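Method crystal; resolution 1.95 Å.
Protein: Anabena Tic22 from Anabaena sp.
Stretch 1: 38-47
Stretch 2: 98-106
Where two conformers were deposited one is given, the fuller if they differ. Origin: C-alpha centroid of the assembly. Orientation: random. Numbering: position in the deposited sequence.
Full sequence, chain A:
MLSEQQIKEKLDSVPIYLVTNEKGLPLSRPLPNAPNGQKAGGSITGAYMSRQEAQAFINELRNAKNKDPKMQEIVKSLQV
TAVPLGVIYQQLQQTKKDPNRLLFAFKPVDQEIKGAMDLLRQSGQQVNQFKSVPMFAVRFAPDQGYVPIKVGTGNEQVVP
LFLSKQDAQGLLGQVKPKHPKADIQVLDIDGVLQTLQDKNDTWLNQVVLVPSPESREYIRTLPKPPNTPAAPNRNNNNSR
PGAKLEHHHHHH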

ATOM      1  N   GLN A  38      29.831   5.946   6.093  1.00 53.83           N
ATOM      2  CA  GLN A  38      28.846   6.077   4.991  1.00 54.33           C
ATOM      3  C   GLN A  38      27.393   5.832   5.425  1.00 53.02           C
ATOM      4  O   GLN A  38      27.149   5.326   6.510  1.00 52.78           O
ATOM      5  N   LYS A  39      26.447   6.156   4.530  1.00 52.98           N
ATOM      6  CA  LYS A  39      24.982   6.001   4.752  1.00 51.60           C
ATOM      7  C   LYS A  39      24.246   5.219   3.648  1.00 51.41           C
ATOM      8  O   LYS A  39      24.623   5.216   2.479  1.00 52.05           O
ATOM      9  N   ALA A  40      23.178   4.536   4.046  1.00 50.95           N
ATOM     10  CA  ALA A  40      22.274   3.916   3.094  1.00 49.96           C
ATOM     11  C   ALA A  40      20.885   4.391   3.489  1.00 48.55           C
ATOM     12  O   ALA A  40      19.990   3.568   3.689  1.00 47.30           O
ATOM     13  N   GLY A  41      20.760   5.726   3.589  1.00 47.88           N
ATOM     14  CA  GLY A  41      19.604   6.441   4.192  1.00 45.61           C
ATOM     15  C   GLY A  41      19.973   7.714   4.972  1.00 44.29           C
ATOM     16  O   GLY A  41      20.861   7.689   5.808  1.00 46.71           O
ATOM     17  N   GLY A  42      19.291   8.840   4.732  1.00 41.44           N
ATOM     18  CA  GLY A  42      19.398  10.038   5.607  1.00 39.48           C
ATOM     19  C   GLY A  42      18.388  10.141   6.770  1.00 37.47           C
ATOM     20  O   GLY A  42      18.724  10.507   7.884  1.00 35.48           O
ATOM     21  N   SER A  43      17.134   9.825   6.484  1.00 36.14           N
ATOM     22  CA  SER A  43      16.084   9.812   7.496  1.00 35.00           C
ATOM     23  C   SER A  43      14.983   8.835   7.087  1.00 32.19           C
ATOM     24  O   SER A  43      14.983   8.320   5.969  1.00 31.95           O
ATOM     25  N   ILE A  44      14.113   8.515   8.032  1.00 30.81           N
ATOM     26  CA  ILE A  44      13.071   7.543   7.816  1.00 29.72           C
ATOM     27  C   ILE A  44      11.723   8.068   8.362  1.00 29.24           C
ATOM     28  O   ILE A  44      11.675   8.611   9.461  1.00 27.89           O
ATOM     29  N   THR A  45      10.677   7.917   7.541  1.00 28.77           N
ATOM     30  CA  THR A  45       9.311   8.301   7.899  1.00 28.72           C
ATOM     31  C   THR A  45       8.370   7.107   7.876  1.00 28.77           C
ATOM     32  O   THR A  45       8.531   6.131   7.108  1.00 28.31           O
ATOM     33  N   GLY A  46       7.340   7.194   8.705  1.00 28.56           N
ATOM     34  CA  GLY A  46       6.396   6.117   8.837  1.00 29.03           C
ATOM     35  C   GLY A  46       5.144   6.345   8.066  1.00 29.52           C
ATOM     36  O   GLY A  46       4.342   7.225   8.486  1.00 33.15           O
ATOM     37  N   ALA A  47       4.939   5.561   6.993  1.00 27.12           N
ATOM     38  CA  ALA A  47       3.801   5.710   6.095  1.00 27.13           C
ATOM     39  C   ALA A  47       2.687   4.758   6.558  1.00 26.41           C
ATOM     40  O   ALA A  47       2.958   3.736   7.207  1.00 27.75           O
ATOM     41  N   ASP A  98      21.411   9.170  -3.434  1.00 46.88           N
ATOM     42  CA  ASP A  98      21.586  10.238  -2.446  1.00 47.77           C
ATOM     43  C   ASP A  98      21.672   9.465  -1.138  1.00 48.45           C
ATOM     44  O   ASP A  98      20.778   8.684  -0.830  1.00 46.53           O
ATOM     45  N   PRO A  99      22.814   9.577  -0.427  1.00 49.57           N
ATOM     46  CA  PRO A  99      22.969   8.701   0.744  1.00 49.83           C
ATOM     47  C   PRO A  99      22.101   9.216   1.910  1.00 48.96           C
ATOM     48  O   PRO A  99      21.675   8.422   2.783  1.00 49.31           O
ATOM     49  N   ASN A 100      21.844  10.533   1.874  1.00 47.23           N
ATOM     50  CA  ASN A 100      20.854  11.199   2.708  1.00 45.95           C
ATOM     51  C   ASN A 100      19.365  11.119   2.234  1.00 41.42           C
ATOM     52  O   ASN A 100      18.520  11.917   2.639  1.00 40.32           O
ATOM     53  N   ARG A 101      19.062  10.127   1.406  1.00 39.12           N
ATOM     54  CA  ARG A 101      17.700   9.903   0.910  0.50 37.61           C
ATOM     55  C   ARG A 101      16.713   9.641   2.048  1.00 35.66           C
ATOM     56  O   ARG A 101      17.082   9.145   3.108  1.00 35.01           O
ATOM     57  N   LEU A 102      15.451  10.003   1.825  1.00 33.76           N
ATOM     58  CA  LEU A 102      14.371   9.657   2.738  1.00 31.74           C
ATOM     59  C   LEU A 102      13.879   8.236   2.454  1.00 30.70           C
ATOM     60  O   LEU A 102      13.515   7.904   1.326  1.00 29.71           O
ATOM     61  N   LEU A 103      13.802   7.420   3.507  1.00 29.66           N
ATOM     62  CA  LEU A 103      13.240   6.095   3.428  1.00 29.12           C
ATOM     63  C   LEU A 103      11.834   6.104   4.030  1.00 28.00           C
ATOM     64  O   LEU A 103      11.508   6.969   4.807  1.00 28.85           O
ATOM     65  N   PHE A 104      11.030   5.129   3.671  1.00 28.24           N
ATOM     66  CA  PHE A 104       9.671   4.993   4.173  1.00 28.51           C
ATOM     67  C   PHE A 104       9.445   3.590   4.745  1.00 28.91           C
ATOM     68  O   PHE A 104       9.792   2.567   4.105  1.00 29.82           O
ATOM     69  N   ALA A 105       8.846   3.528   5.932  1.00 27.34           N
ATOM     70  CA  ALA A 105       8.376   2.282   6.521  1.00 28.24           C
ATOM     71  C   ALA A 105       6.872   2.252   6.360  1.00 28.96           C
ATOM     72  O   ALA A 105       6.245   3.289   6.614  1.00 31.76           O
ATOM     73  N   PHE A 106       6.298   1.160   5.849  1.00 27.99           N
ATOM     74  CA  PHE A 106       4.850   1.078   5.576  1.00 28.71           C
ATOM     75  C   PHE A 106       4.075   0.256   6.630  1.00 28.99           C
ATOM     76  O   PHE A 106       4.403  -0.897   6.874  1.00 30.26           O
TER

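The strongest polar links between the two stretches are backbone hydrogen bonds. Strands 43-47 and 102-106 run parallel, with 31° between their directions. Leu103 N donates to Ser43 O at 2.9 Å, and Thr45 N donates to Leu103 O at 3.0 Å. Ala105 N then donates to Thr45 O at 2.9 Å, and Ala47 N to Ala105 O at 2.6 Å. Ser43, Thr45, Leu103 and Ala105 thus supply the carbonyls and amides that alternate along the ladder, and Ala47 closes it.

Before the strands, Gly42 N donates to Arg101 O at 2.8 Å. Ser43 N reaches the same Arg101 O at 3.4 Å, a weak bond. Asp98 to Arg101 form a type I turn, in which Arg101 N bonds to Asp98 O at 3.2 Å. Glycine suits position 42: a CB there would point toward the turn and clash with Asn100 O. At Gly41 a CB would clash with Leu103 CD1.

No side chain makes a hydrogen bond across the stretches. Thr45 OG1 and Lys39 NZ find their partners elsewhere in the structure. Lys39 points its CB toward the other stretch, 3.6 Å from Pro99 O and 4.2 Å from Pro99 CB. Arg101, with chi1 p, points sideways; its NH2 makes a weak hydrogen bond to its neighbour, Leu102 O, at 3.2 Å.

Side chains alternate between the two faces of the sheet. Ser43, Thr45, Ala47, Leu102, Phe104 and Phe106 share one face. Leu102 is t at chi1 and p at chi2, and its end comes nearer the other strand than its CB. Its CD1 lies 3.5 Å from Ser43 OG and 4.1 Å from Thr45 CG2. Ser43 is p and Thr45 is t. Thr45 CG2 also meets Phe104 CD2 at 3.4 Å, approaching the ring obliquely. Both phenylalanines are m at chi1. Ala47 CB sits over one face of the Phe106 ring, 4.0 Å from Phe106 CD2. Thr45 and Ala47 are buried.

Ile44, Leu103 and Ala105 occupy the other face. Ile44 is t at both chi angles, so its chain is extended. Ile44 CG1 lies 4.2 Å from Leu103 CB, and Ile44 CD1 reaches along the sheet to within 4.2 Å of Ala105 CB. Leu103 is m, then t; its CD1 comes within 3.7 Å of Ala40 O and 4.0 Å of Gly41 CA, so it packs against the loop before the strand. Gly46 adds no side chain to this face. Ala105 is exposed.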

ATOM      1  CB  GLN A  38      29.152   5.105   3.842  1.00 54.98           C
ATOM      2  CG  GLN A  38      29.430   5.762   2.525  1.00 56.94           C
ATOM      3  CD  GLN A  38      30.799   6.341   2.481  1.00 60.60           C
ATOM      4  OE1 GLN A  38      31.767   5.680   2.843  1.00 66.76           O
ATOM      5  NE2 GLN A  38      30.907   7.585   2.048  1.00 61.89           N
ATOM      6  CB  LYS A  39      24.299   7.361   4.946  1.00 51.29           C
ATOM      7  CG  LYS A  39      24.010   7.744   6.429  1.00 51.99           C
ATOM      8  CD  LYS A  39      23.687   9.249   6.630  1.00 53.56           C
ATOM      9  CE  LYS A  39      23.518   9.615   8.111  1.00 54.01           C
ATOM     10  NZ  LYS A  39      22.373  10.563   8.358  1.00 55.71           N
ATOM     11  CB  ALA A  40      22.378   2.385   3.139  1.00 50.03           C
ATOM     12  CB  SER A  43      15.569  11.235   7.731  1.00 35.17           C
ATOM     13  OG  SER A  43      15.074  11.777   6.529  1.00 37.75           O
ATOM     14  CB  ILE A  44      13.415   6.156   8.420  1.00 30.65           C
ATOM     15  CG1 ILE A  44      12.382   5.096   7.968  1.00 30.76           C
ATOM     16  CG2 ILE A  44      13.599   6.231   9.958  1.00 27.59           C
ATOM     17  CD1 ILE A  44      12.676   3.631   8.412  1.00 31.59           C
ATOM     18  CB  THR A  45       8.768   9.468   7.010  1.00 28.44           C
ATOM     19  OG1 THR A  45       7.586  10.035   7.609  1.00 27.78           O
ATOM     20  CG2 THR A  45       8.440   8.997   5.569  1.00 28.52           C
ATOM     21  CB  ALA A  47       4.192   5.448   4.612  1.00 25.05           C
ATOM     22  CB  ASP A  98      20.434  11.239  -2.521  1.00 47.46           C
ATOM     23  CG  ASP A  98      20.478  12.326  -1.441  1.00 49.50           C
ATOM     24  OD1 ASP A  98      21.518  12.554  -0.762  1.00 50.40           O
ATOM     25  OD2 ASP A  98      19.419  12.990  -1.280  1.00 52.66           O
ATOM     26  CB  PRO A  99      24.473   8.777   1.034  1.00 50.88           C
ATOM     27  CG  PRO A  99      24.849  10.207   0.647  1.00 51.72           C
ATOM     28  CD  PRO A  99      23.917  10.551  -0.543  1.00 51.24           C
ATOM     29  CB  ASN A 100      21.293  12.646   2.916  1.00 47.05           C
ATOM     30  CG  ASN A 100      22.592  12.754   3.734  1.00 52.30           C
ATOM     31  OD1 ASN A 100      22.566  13.066   4.930  1.00 58.52           O
ATOM     32  ND2 ASN A 100      23.730  12.486   3.087  1.00 55.94           N
ATOM     33  CB  ARG A 101      17.671   8.736  -0.079  0.50 37.95           C
ATOM     34  CG  ARG A 101      17.973   7.368   0.560  0.50 39.84           C
ATOM     35  CD  ARG A 101      18.631   6.379  -0.404  0.50 41.43           C
ATOM     36  NE  ARG A 101      17.686   5.531  -1.129  0.50 41.81           N
ATOM     37  CZ  ARG A 101      16.372   5.733  -1.203  0.50 41.76           C
ATOM     38  NH1 ARG A 101      15.622   4.892  -1.899  0.50 40.17           N
ATOM     39  NH2 ARG A 101      15.807   6.773  -0.595  0.50 42.58           N
ATOM     40  CB  LEU A 102      13.179  10.646   2.608  1.00 31.52           C
ATOM     41  CG  LEU A 102      11.905  10.366   3.446  1.00 30.97           C
ATOM     42  CD1 LEU A 102      12.194  10.460   4.936  1.00 28.27           C
ATOM     43  CD2 LEU A 102      10.787  11.360   3.062  1.00 30.58           C
ATOM     44  CB  LEU A 103      14.136   5.109   4.162  1.00 29.48           C
ATOM     45  CG  LEU A 103      15.588   5.048   3.633  1.00 30.53           C
ATOM     46  CD1 LEU A 103      16.402   3.982   4.359  1.00 33.60           C
ATOM     47  CD2 LEU A 103      15.600   4.746   2.141  1.00 32.27           C
ATOM     48  CB  PHE A 104       8.660   5.187   3.039  1.00 28.28           C
ATOM     49  CG  PHE A 104       8.728   6.500   2.363  1.00 28.81           C
ATOM     50  CD1 PHE A 104       9.721   6.774   1.433  1.00 30.11           C
ATOM     51  CD2 PHE A 104       7.756   7.478   2.622  1.00 29.44           C
ATOM     52  CE1 PHE A 104       9.763   8.025   0.783  1.00 32.91           C
ATOM     53  CE2 PHE A 104       7.801   8.697   1.995  1.00 31.66           C
ATOM     54  CZ  PHE A 104       8.806   8.980   1.078  1.00 31.79           C
ATOM     55  CB  ALA A 105       8.745   2.236   7.983  1.00 28.97           C
ATOM     56  CB  PHE A 106       4.565   0.512   4.184  1.00 29.14           C
ATOM     57  CG  PHE A 106       4.987   1.410   3.058  1.00 30.11           C
ATOM     58  CD1 PHE A 106       6.317   1.501   2.706  1.00 31.74           C
ATOM     59  CD2 PHE A 106       4.061   2.155   2.343  1.00 32.25           C
ATOM     60  CE1 PHE A 106       6.719   2.321   1.660  1.00 30.43           C
ATOM     61  CE2 PHE A 106       4.476   2.966   1.308  1.00 29.56           C
ATOM     62  CZ  PHE A 106       5.811   3.042   0.987  1.00 29.21           C
TER